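PDB 2BWQ: regulating synaptic membrane exocytosis protein 2 from Rattus norvegicus, which probably acts in neurotransmitter release at the presynaptic membrane as a Rab3-interacting protein, represented here by its C2A domain. Local coordinates for residues Glu86-Ile91 with Leu111-Thr116; Val43-Leu48 with Phe74-Val79. One frame throughout, in Å; residues are numbered along the deposited sequence.

Interaction 1 of 2, residues Glu86-Ile91 with Leu111-Thr116; sequences ERMLEI and LIELET
Leu89 and Ile112 face each other as an antiparallel hydrogen-bonded pair: Leu89 N donates to Ile112 O over 2.9 Å. Ile112 N returns a bond of 2.9 Å to Leu89 O. Beyond the regular pairing, Leu114 N, where the chain enters a 3-10 segment, donates to Arg87 O (3.0 Å, 170°). Strands 88-95 and 105-113 thus form a beta hairpin at the margin of one sheet of the C2 sandwich, 105-113 being its outermost strand within the chain. Apolar contacts occupy both faces. On the inner one, Ile91 CD1 meets Ile112 CD1 at 3.9 Å; Leu11 of the facing sheet touches Leu89 and Ile112. On the outer face, Met88 has CG between its backbone N and carbonyl carbon (chi1 65°) and then runs extended, bringing SD to 3.9 Å from Leu111 CD1. That methyl also lies 3.7 Å from Glu90 CA. Glu113 lies alongside Met88, pointing the same way, with OE2 3.8 Å from the Met88 sulfur. An alanine here keeps CB but removes CG, SD and CE, which would probably open a gap beside Leu111 CD1 and leave Glu113 OE2 freer to turn.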
ATOM      1  N   GLU A  86       7.623   0.474  16.805  1.00 15.99           N
ATOM      2  CA  GLU A  86       8.751  -0.060  16.076  1.00 17.71           C
ATOM      3  C   GLU A  86       8.360  -0.722  14.752  1.00 16.70           C
ATOM      4  O   GLU A  86       9.083  -1.592  14.245  1.00 18.50           O
ATOM      5  CB  GLU A  86       9.492  -1.083  16.952  1.00 20.14           C
ATOM      6  CG  GLU A  86      10.113  -0.516  18.252  1.00 25.43           C
ATOM      7  CD  GLU A  86      11.121   0.626  18.048  1.00 34.77           C
ATOM      8  OE1 GLU A  86      11.564   0.913  16.904  1.00 38.13           O
ATOM      9  OE2 GLU A  86      11.491   1.271  19.059  1.00 40.41           O
ATOM     10  N   ARG A  87       7.167  -0.414  14.230  1.00 13.56           N
ATOM     11  CA  ARG A  87       6.711  -1.061  12.961  1.00 12.68           C
ATOM     12  C   ARG A  87       6.173   0.019  12.045  1.00 11.54           C
ATOM     13  O   ARG A  87       5.586   1.029  12.505  1.00 12.68           O
ATOM     14  CB  ARG A  87       5.539  -2.060  13.196  1.00 13.31           C
ATOM     15  CG  ARG A  87       5.945  -3.201  14.105  1.00 17.18           C
ATOM     16  CD  ARG A  87       6.939  -4.056  13.392  1.00 19.75           C
ATOM     17  NE  ARG A  87       7.104  -5.337  14.049  1.00 23.03           N
ATOM     18  CZ  ARG A  87       8.084  -5.547  14.897  1.00 23.87           C
ATOM     19  NH1 ARG A  87       8.964  -4.566  15.164  1.00 25.41           N
ATOM     20  NH2 ARG A  87       8.201  -6.731  15.496  1.00 25.96           N
ATOM     21  N   MET A  88       6.368  -0.209  10.756  1.00 10.65           N
ATOM     22  CA  MET A  88       5.823   0.667   9.729  1.00 12.03           C
ATOM     23  C   MET A  88       5.515  -0.092   8.476  1.00 12.08           C
ATOM     24  O   MET A  88       6.107  -1.145   8.217  1.00 12.34           O
ATOM     25  CB  MET A  88       6.772   1.823   9.397  1.00 14.08           C
ATOM     26  CG  MET A  88       8.048   1.398   8.777  1.00 14.51           C
ATOM     27  SD  MET A  88       9.218   2.779   8.867  1.00 16.97           S
ATOM     28  CE  MET A  88      10.589   2.051   7.911  1.00 18.39           C
ATOM     29  N   LEU A  89       4.568   0.411   7.711  1.00 11.16           N
ATOM     30  CA  LEU A  89       4.249  -0.161   6.417  1.00 11.81           C
ATOM     31  C   LEU A  89       4.831   0.672   5.318  1.00 11.30           C
ATOM     32  O   LEU A  89       4.539   1.868   5.213  1.00 12.13           O
ATOM     33  CB  LEU A  89       2.706  -0.177   6.227  1.00 12.02           C
ATOM     34  CG  LEU A  89       1.971  -1.153   7.126  1.00 12.13           C
ATOM     35  CD1 LEU A  89       0.463  -0.795   7.095  1.00 13.97           C
ATOM     36  CD2 LEU A  89       2.117  -2.593   6.644  1.00 14.89           C
ATOM     37  N   GLU A  90       5.725   0.078   4.522  1.00 10.36           N
ATOM     38  CA  GLU A  90       6.296   0.748   3.347  1.00 11.11           C
ATOM     39  C   GLU A  90       5.526   0.294   2.125  1.00 11.04           C
ATOM     40  O   GLU A  90       5.572  -0.868   1.715  1.00 10.46           O
ATOM     41  CB  GLU A  90       7.787   0.369   3.222  1.00 10.80           C
ATOM     42  CG  GLU A  90       8.445   0.972   1.977  1.00 10.23           C
ATOM     43  CD  GLU A  90       9.620   0.131   1.556  1.00 12.12           C
ATOM     44  OE1 GLU A  90      10.666   0.283   2.154  1.00 12.32           O
ATOM     45  OE2 GLU A  90       9.493  -0.629   0.559  1.00 13.94           O
ATOM     46  N   ILE A  91       4.746   1.211   1.588  1.00 10.77           N
ATOM     47  CA  ILE A  91       3.819   0.946   0.473  1.00 12.25           C
ATOM     48  C   ILE A  91       4.318   1.669  -0.750  1.00 11.40           C
ATOM     49  O   ILE A  91       4.471   2.875  -0.722  1.00 12.34           O
ATOM     50  CB  ILE A  91       2.401   1.419   0.870  1.00 12.72           C
ATOM     51  CG1 ILE A  91       1.985   0.667   2.143  1.00 13.82           C
ATOM     52  CG2 ILE A  91       1.422   1.194  -0.308  1.00 13.82           C
ATOM     53  CD1 ILE A  91       0.750   1.384   2.874  1.00 19.58           C
ATOM     54  N   LEU A 111       4.494   5.779   3.496  1.00 10.82           N
ATOM     55  CA  LEU A 111       5.181   5.113   4.640  1.00 11.14           C
ATOM     56  C   LEU A 111       4.325   5.382   5.870  1.00 11.80           C
ATOM     57  O   LEU A 111       4.217   6.560   6.288  1.00 13.96           O
ATOM     58  CB  LEU A 111       6.615   5.661   4.811  1.00 12.62           C
ATOM     59  CG  LEU A 111       7.462   4.935   5.809  1.00 11.04           C
ATOM     60  CD1 LEU A 111       7.702   3.465   5.386  1.00 13.22           C
ATOM     61  CD2 LEU A 111       8.818   5.692   5.874  1.00 13.01           C
ATOM     62  N   ILE A 112       3.714   4.346   6.427  1.00 11.44           N
ATOM     63  CA  ILE A 112       2.752   4.555   7.527  1.00 12.14           C
ATOM     64  C   ILE A 112       3.336   3.979   8.788  1.00 11.26           C
ATOM     65  O   ILE A 112       3.497   2.765   8.910  1.00 12.27           O
ATOM     66  CB  ILE A 112       1.400   3.888   7.183  1.00 13.06           C
ATOM     67  CG1 ILE A 112       0.776   4.534   5.945  1.00 13.37           C
ATOM     68  CG2 ILE A 112       0.417   3.984   8.408  1.00 13.64           C
ATOM     69  CD1 ILE A 112      -0.525   3.870   5.530  1.00 13.91           C
ATOM     70  N   GLU A 113       3.648   4.810   9.742  1.00 11.95           N
ATOM     71  CA  GLU A 113       4.062   4.377  11.092  1.00 11.98           C
ATOM     72  C   GLU A 113       2.873   3.751  11.820  1.00 11.19           C
ATOM     73  O   GLU A 113       1.806   4.407  11.900  1.00 11.64           O
ATOM     74  CB  GLU A 113       4.604   5.564  11.916  1.00 12.30           C
ATOM     75  CG  GLU A 113       5.926   6.077  11.342  1.00 13.90           C
ATOM     76  CD  GLU A 113       7.092   5.229  11.716  1.00 19.46           C
ATOM     77  OE1 GLU A 113       6.999   4.233  12.448  1.00 18.38           O
ATOM     78  OE2 GLU A 113       8.177   5.581  11.220  1.00 24.35           O
ATOM     79  N   LEU A 114       3.013   2.534  12.336  0.50 10.60           N
ATOM     80  CA  LEU A 114       1.864   1.899  12.991  0.50 10.71           C
ATOM     81  C   LEU A 114       1.342   2.680  14.179  0.50 11.83           C
ATOM     82  O   LEU A 114       0.116   2.682  14.384  0.50 11.29           O
ATOM     83  CB  LEU A 114       2.163   0.460  13.419  0.50 11.71           C
ATOM     84  CG  LEU A 114       1.776  -0.613  12.397  0.50 10.74           C
ATOM     85  CD1 LEU A 114       0.226  -0.620  12.320  0.50 12.58           C
ATOM     86  CD2 LEU A 114       2.404  -0.380  11.034  0.50 11.62           C
ATOM     87  N   GLU A 115       2.219   3.346  14.943  1.00 12.28           N
ATOM     88  CA  GLU A 115       1.791   3.928  16.214  1.00 13.15           C
ATOM     89  C   GLU A 115       0.741   4.997  16.011  1.00 13.93           C
ATOM     90  O   GLU A 115      -0.019   5.227  16.944  1.00 16.65           O
ATOM     91  CB  GLU A 115       3.011   4.527  16.920  1.00 15.23           C
ATOM     92  CG  GLU A 115       2.740   5.154  18.300  1.00 19.82           C
ATOM     93  CD  GLU A 115       2.472   4.156  19.427  1.00 27.75           C
ATOM     94  OE1 GLU A 115       2.343   2.909  19.229  1.00 28.35           O
ATOM     95  OE2 GLU A 115       2.402   4.636  20.594  1.00 35.03           O
ATOM     96  N   THR A 116       0.710   5.648  14.867  1.00 12.55           N
ATOM     97  CA  THR A 116      -0.329   6.628  14.666  1.00 13.93           C
ATOM     98  C   THR A 116      -1.205   6.336  13.483  1.00 13.61           C
ATOM     99  O   THR A 116      -1.879   7.230  12.975  1.00 14.08           O
ATOM    100  CB  THR A 116       0.286   8.051  14.538  1.00 16.03           C
ATOM    101  OG1 THR A 116       1.304   8.018  13.539  1.00 14.89           O
ATOM    102  CG2 THR A 116       0.885   8.532  15.934  1.00 17.12           C
TER

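Interaction 2 of 2, residues Val43-Leu48 with Phe74-Val79; sequences VKIYFL and FIYSPV
Ile45 sends its two branches to two different aromatic rings of 74-79. Its CG1 lies anti to the carbonyl carbon (chi1 -56°), and the branch ends with CD1 3.8 Å from Phe74 CE2, near the plane of that ring and at its edge. The other branch, CG2, approaches the hydroxyl end of Tyr76, 3.5 Å from OH and close to the ring plane. Tyr76 has two conformers, and its ring and hydroxyl contacts described here are those of the conformer given. Ile45 O is also near Tyr76 OH, but the angle is too poor for a hydrogen bond; the hydroxyl is instead hydrogen-bonded to Asn55 O. Two residues on, Phe47 returns to the same side of strand 41-48. Its CB sits over the centre of the Tyr76 ring, 3.6 Å from the centroid and 11° off the normal, a CH-pi contact. The two aromatic side chains slide past each other in opposite directions, their planes 26° apart and their centroids separated by 5.0 Å, with scarcely any ring overlap. Farther out, Phe47 CE2 meets Val79 CG2 at 3.7 Å, tip to tip. The strand axes are 9.7 Å apart, a separation bridged by side chains between the facing sheets of the C2 beta-sandwich. Val22 and Leu20 from strand 19-28 join Ile45 and Phe47 in this buried layer. No hydrogen bond crosses between 43-48 and 74-79, which implies cohesion through apolar and aromatic contact, while the buried Tyr76 hydroxyl finds its hydrogen-bond partner in Asn55 O, outside both segments.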
ATOM      1  N   VAL A  43       1.160  -2.630  -6.502  1.00 12.92           N
ATOM      2  CA  VAL A  43       1.607  -2.150  -5.199  1.00 12.27           C
ATOM      3  C   VAL A  43       2.380  -3.225  -4.478  1.00 12.53           C
ATOM      4  O   VAL A  43       2.006  -4.375  -4.520  1.00 13.09           O
ATOM      5  CB  VAL A  43       0.395  -1.752  -4.337  1.00 12.73           C
ATOM      6  CG1 VAL A  43       0.834  -1.323  -2.942  1.00 15.30           C
ATOM      7  CG2 VAL A  43      -0.305  -0.533  -4.944  1.00 17.39           C
ATOM      8  N   LYS A  44       3.498  -2.839  -3.875  1.00 11.11           N
ATOM      9  CA  LYS A  44       4.313  -3.691  -2.989  1.00 11.10           C
ATOM     10  C   LYS A  44       4.236  -3.137  -1.586  1.00 11.47           C
ATOM     11  O   LYS A  44       4.250  -1.905  -1.392  1.00 12.46           O
ATOM     12  CB  LYS A  44       5.767  -3.663  -3.468  1.00 14.37           C
ATOM     13  CG  LYS A  44       6.663  -4.571  -2.681  1.00 17.11           C
ATOM     14  CD  LYS A  44       8.000  -4.804  -3.443  1.00 22.17           C
ATOM     15  CE  LYS A  44       8.805  -3.511  -3.567  1.00 26.71           C
ATOM     16  NZ  LYS A  44      10.099  -3.724  -4.298  1.00 31.77           N
ATOM     17  N   ILE A  45       4.099  -4.052  -0.631  1.00 13.09           N
ATOM     18  CA  ILE A  45       4.090  -3.631   0.765  1.00 15.40           C
ATOM     19  C   ILE A  45       5.097  -4.419   1.549  1.00 16.30           C
ATOM     20  O   ILE A  45       5.120  -5.668   1.450  1.00 17.41           O
ATOM     21  CB  ILE A  45       2.732  -3.748   1.393  1.00 15.60           C
ATOM     22  CG1 ILE A  45       1.715  -2.945   0.570  1.00 16.81           C
ATOM     23  CG2 ILE A  45       2.785  -3.222   2.848  1.00 17.56           C
ATOM     24  CD1 ILE A  45       0.251  -2.614   1.153  1.00 19.47           C
ATOM     25  N   TYR A  46       5.939  -3.747   2.305  1.00 14.64           N
ATOM     26  CA  TYR A  46       6.783  -4.357   3.343  1.00 12.90           C
ATOM     27  C   TYR A  46       6.324  -3.860   4.681  1.00 13.59           C
ATOM     28  O   TYR A  46       6.107  -2.660   4.947  1.00 14.61           O
ATOM     29  CB  TYR A  46       8.246  -3.996   3.190  1.00 14.83           C
ATOM     30  CG  TYR A  46       9.035  -4.808   2.217  1.00 16.13           C
ATOM     31  CD1 TYR A  46       9.423  -6.090   2.543  1.00 19.07           C
ATOM     32  CD2 TYR A  46       9.413  -4.306   0.969  1.00 16.32           C
ATOM     33  CE1 TYR A  46      10.170  -6.845   1.674  1.00 18.47           C
ATOM     34  CE2 TYR A  46      10.176  -5.087   0.085  1.00 16.80           C
ATOM     35  CZ  TYR A  46      10.522  -6.333   0.460  1.00 18.45           C
ATOM     36  OH  TYR A  46      11.298  -7.093  -0.430  1.00 21.13           O
ATOM     37  N   PHE A  47       6.138  -4.807   5.600  1.00 14.25           N
ATOM     38  CA  PHE A  47       5.894  -4.523   7.006  1.00 13.42           C
ATOM     39  C   PHE A  47       7.241  -4.592   7.671  1.00 13.37           C
ATOM     40  O   PHE A  47       7.799  -5.687   7.827  1.00 15.12           O
ATOM     41  CB  PHE A  47       4.945  -5.604   7.582  1.00 13.77           C
ATOM     42  CG  PHE A  47       4.524  -5.358   8.950  1.00 14.70           C
ATOM     43  CD1 PHE A  47       4.035  -4.102   9.335  1.00 16.94           C
ATOM     44  CD2 PHE A  47       4.558  -6.416   9.877  1.00 21.30           C
ATOM     45  CE1 PHE A  47       3.580  -3.881  10.581  1.00 18.69           C
ATOM     46  CE2 PHE A  47       4.100  -6.215  11.181  1.00 23.02           C
ATOM     47  CZ  PHE A  47       3.603  -4.924  11.518  1.00 18.85           C
ATOM     48  N   LEU A  48       7.761  -3.443   8.003  1.00 12.86           N
ATOM     49  CA  LEU A  48       9.175  -3.339   8.509  1.00 13.59           C
ATOM     50  C   LEU A  48       9.207  -3.137   9.997  1.00 15.45           C
ATOM     51  O   LEU A  48       8.253  -2.662  10.589  1.00 14.84           O
ATOM     52  CB  LEU A  48       9.850  -2.165   7.835  1.00 13.54           C
ATOM     53  CG  LEU A  48       9.941  -2.309   6.321  1.00 15.71           C
ATOM     54  CD1 LEU A  48      10.494  -1.043   5.735  1.00 19.12           C
ATOM     55  CD2 LEU A  48      10.814  -3.521   5.916  1.00 18.22           C
ATOM     56  N   PHE A  74      -4.343  -8.133   2.473  1.00 12.95           N
ATOM     57  CA  PHE A  74      -3.153  -8.776   2.978  1.00 12.82           C
ATOM     58  C   PHE A  74      -3.294  -8.957   4.507  1.00 13.23           C
ATOM     59  O   PHE A  74      -3.836  -8.078   5.160  1.00 13.44           O
ATOM     60  CB  PHE A  74      -1.921  -7.944   2.706  1.00 14.40           C
ATOM     61  CG  PHE A  74      -1.713  -7.513   1.249  1.00 14.31           C
ATOM     62  CD1 PHE A  74      -2.183  -8.256   0.155  1.00 15.44           C
ATOM     63  CD2 PHE A  74      -0.958  -6.394   1.003  1.00 16.78           C
ATOM     64  CE1 PHE A  74      -1.887  -7.778  -1.176  1.00 14.61           C
ATOM     65  CE2 PHE A  74      -0.663  -5.951  -0.307  1.00 15.26           C
ATOM     66  CZ  PHE A  74      -1.139  -6.669  -1.358  1.00 15.50           C
ATOM     67  N   ILE A  75      -2.731 -10.012   5.046  1.00 13.64           N
ATOM     68  CA  ILE A  75      -2.823 -10.293   6.474  1.00 14.20           C
ATOM     69  C   ILE A  75      -1.409 -10.505   6.987  1.00 12.69           C
ATOM     70  O   ILE A  75      -0.694 -11.394   6.478  1.00 14.86           O
ATOM     71  CB  ILE A  75      -3.683 -11.524   6.807  1.00 16.02           C
ATOM     72  CG1 ILE A  75      -5.138 -11.292   6.353  1.00 18.78           C
ATOM     73  CG2 ILE A  75      -3.594 -11.769   8.332  1.00 17.22           C
ATOM     74  CD1 ILE A  75      -6.133 -12.180   7.014  1.00 24.61           C
ATOM     75  N   TYR A  76      -1.018  -9.695   7.956  0.50 12.48           N
ATOM     76  CA  TYR A  76       0.291  -9.808   8.584  0.50 11.99           C
ATOM     77  C   TYR A  76       0.055 -10.501   9.925  0.50 12.28           C
ATOM     78  O   TYR A  76      -0.850 -10.126  10.667  0.50 11.83           O
ATOM     79  CB  TYR A  76       0.922  -8.420   8.708  0.50 12.98           C
ATOM     80  CG  TYR A  76       1.536  -7.935   7.401  0.50 11.70           C
ATOM     81  CD1 TYR A  76       2.588  -8.622   6.825  0.50 13.45           C
ATOM     82  CD2 TYR A  76       1.096  -6.750   6.772  0.50 10.95           C
ATOM     83  CE1 TYR A  76       3.189  -8.181   5.631  0.50 12.39           C
ATOM     84  CE2 TYR A  76       1.682  -6.288   5.586  0.50 12.44           C
ATOM     85  CZ  TYR A  76       2.752  -7.014   5.017  0.50 11.61           C
ATOM     86  OH  TYR A  76       3.346  -6.572   3.840  0.50 11.17           O
ATOM     87  N   SER A  77       0.830 -11.527  10.254  1.00 12.38           N
ATOM     88  CA  SER A  77       0.679 -12.156  11.548  1.00 14.24           C
ATOM     89  C   SER A  77       1.957 -12.913  11.861  1.00 15.18           C
ATOM     90  O   SER A  77       2.550 -13.436  10.914  1.00 15.79           O
ATOM     91  CB  SER A  77      -0.418 -13.207  11.453  1.00 15.95           C
ATOM     92  OG  SER A  77      -0.560 -13.982  12.662  1.00 20.61           O
ATOM     93  N   PRO A  78       2.383 -12.982  13.123  1.00 14.94           N
ATOM     94  CA  PRO A  78       1.756 -12.380  14.302  1.00 13.70           C
ATOM     95  C   PRO A  78       2.109 -10.922  14.414  1.00 14.64           C
ATOM     96  O   PRO A  78       3.225 -10.501  14.007  1.00 16.59           O
ATOM     97  CB  PRO A  78       2.474 -13.084  15.459  1.00 14.80           C
ATOM     98  CG  PRO A  78       3.847 -13.437  14.908  1.00 19.10           C
ATOM     99  CD  PRO A  78       3.585 -13.790  13.467  1.00 15.88           C
ATOM    100  N   VAL A  79       1.176 -10.118  14.902  1.00 12.55           N
ATOM    101  CA  VAL A  79       1.413  -8.689  15.194  1.00 12.87           C
ATOM    102  C   VAL A  79       0.887  -8.344  16.568  1.00 12.83           C
ATOM    103  O   VAL A  79      -0.221  -8.777  16.933  1.00 13.97           O
ATOM    104  CB  VAL A  79       0.725  -7.746  14.135  1.00 12.56           C
ATOM    105  CG1 VAL A  79       1.025  -6.270  14.486  1.00 15.40           C
ATOM    106  CG2 VAL A  79       1.320  -8.086  12.778  1.00 15.69           C
TER

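How the interactions relate
The centres of interactions 1 and 2 lie 10 Å apart, and the two contacts adjoin through neighbouring strands 41-48 and 88-95 of one antiparallel sheet. Probable backbone hydrogen bonds, Glu90 N to Tyr46 O and Met88 O to Leu48 N, each 2.8 Å, join them directly. Leu89 CD2 also packs 3.6 Å from Phe47 CD1, so the two contacts also meet through side chains in the interior. Along the chain they come in series: 43-48 and 74-79 meet first, then 86-91 pairs with 111-116. Interaction 1 joins strands within a sheet, whereas interaction 2 spans to the opposite sheet through strand 69-76; together they tie lateral pairing to face-to-face packing in a single C2 domain.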